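Local structure of putative exonuclease (Eubacterium rectale, 3L0A) at the interface of chains A and B. The protein is a putative exonuclease with a PDDEXK-like domain that binds zinc through four cysteines and probably acts as a hydrolase. Residues are numbered along the deposited sequence; one frame, centred on the assembly and turned at random. Chains: chain A/B, Putative exonuclease.

The interface of chains A and B. Residues chain A 199, 201-203; chain B 245, 248.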
# COMPACT_ATOMS: atom_id res chain seq x y z
N GLN A 199 -5.84 -10.96 -10.59
CA GLN A 199 -5.94 -11.61 -9.29
C GLN A 199 -5.38 -12.99 -9.50
O GLN A 199 -5.15 -13.42 -10.63
CB GLN A 199 -7.38 -11.66 -8.78
CG GLN A 199 -7.97 -10.33 -8.29
CD GLN A 199 -9.46 -10.14 -8.69
OE1 GLN A 199 -9.76 -10.03 -9.86
NE2 GLN A 199 -10.36 -10.08 -7.72
N GLU A 201 -6.65 -16.15 -8.98
CA GLU A 201 -7.57 -16.76 -9.95
C GLU A 201 -8.22 -15.57 -10.63
O GLU A 201 -8.90 -14.80 -10.00
CB GLU A 201 -8.63 -17.59 -9.27
CG GLU A 201 -8.16 -18.97 -8.83
CD GLU A 201 -7.90 -19.89 -9.98
OE1 GLU A 201 -8.49 -19.69 -11.08
OE2 GLU A 201 -7.12 -20.84 -9.79
N PRO A 202 -7.96 -15.38 -11.93
CA PRO A 202 -8.52 -14.24 -12.61
C PRO A 202 -10.05 -14.20 -12.58
O PRO A 202 -10.70 -15.22 -12.72
CB PRO A 202 -8.04 -14.43 -14.05
CG PRO A 202 -6.89 -15.38 -13.96
CD PRO A 202 -7.07 -16.18 -12.79
N ASP A 203 -10.59 -13.02 -12.36
CA ASP A 203 -12.01 -12.72 -12.49
C ASP A 203 -12.27 -12.47 -13.95
O ASP A 203 -11.59 -11.66 -14.54
CB ASP A 203 -12.29 -11.43 -11.71
CG ASP A 203 -13.74 -11.25 -11.31
OD1 ASP A 203 -14.50 -12.21 -11.34
OD2 ASP A 203 -14.11 -10.12 -10.93
N ASP B 245 -11.32 -16.77 -4.83
CA ASP B 245 -10.60 -17.43 -5.90
C ASP B 245 -11.35 -18.69 -6.38
O ASP B 245 -11.41 -18.98 -7.60
CB ASP B 245 -9.16 -17.77 -5.46
CG ASP B 245 -8.18 -16.54 -5.49
OD1 ASP B 245 -8.34 -15.59 -6.30
OD2 ASP B 245 -7.19 -16.57 -4.71
N ARG B 248 -14.11 -17.75 -8.59
CA ARG B 248 -13.62 -17.28 -9.88
C ARG B 248 -13.15 -18.43 -10.76
O ARG B 248 -13.38 -18.42 -11.97
CB ARG B 248 -12.50 -16.24 -9.71
CG ARG B 248 -12.95 -14.94 -9.00
CD ARG B 248 -11.98 -13.80 -9.20
NE ARG B 248 -10.96 -13.83 -8.17
CZ ARG B 248 -11.10 -13.34 -6.95
NH1 ARG B 248 -12.22 -12.74 -6.56
NH2 ARG B 248 -10.12 -13.46 -6.10
O HOH W 1 -13.50 -15.82 -12.72
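A:Glu201 meets B:Asp245 and B:Arg248 through its backbone, in an extended stretch of loop that offers its N-H to B:Asp245, the first residue of helix 245-250, and its C=O to B:Arg248, three residues further on. The carbonyl oxygen A:Glu201 O accepts from the guanidinium NE of B:Arg248 at 2.9 Å, lying at the edge of that group and nearly in its plane. A:Glu201 N gives its hydrogen to the carboxylate oxygen B:Asp245 OD1 at 3.2 Å. The same oxygen accepts a hydrogen bond from B:Arg248 NH2 at 2.8 Å, a salt bridge within chain B; the two donors reach it from opposite faces of the carboxylate, a double role that the short side chain of aspartate seems to suit. The CB and CG methylenes of A:Glu201 lie against B:Asp245. Arginine suits its place by joining a long apolar stem to a flat, many-armed head. Its chain bends about the CG-CD bond (chi3 -88°), which brings NE round to the carbonyl while CD packs 3.5 Å from A:Asp203 CA. The carboxylate of A:Asp203, its OD1 5.0 Å from B:Arg248 NE, may favour the arginine charge without touching it. Over one guanidinium face stacks the amide of A:Gln199, its NE2 3.4 Å above the centre and the planes 26° apart, a flat polar group matched to a flat partner. A methionine in place of B:Arg248 would probably leave A:Glu201 O and B:Asp245 OD1 without their charged donor and the glutamine amide without its stacking surface. Water 1 links A:Pro202 O with B:Arg248 O. The patch joins the loop between strands 191-197 and 204-209 of chain A to helix 245-250 of chain B, which carries the zinc ligand B:Cys247; whether this pairing exists in solution the structure alone does not show.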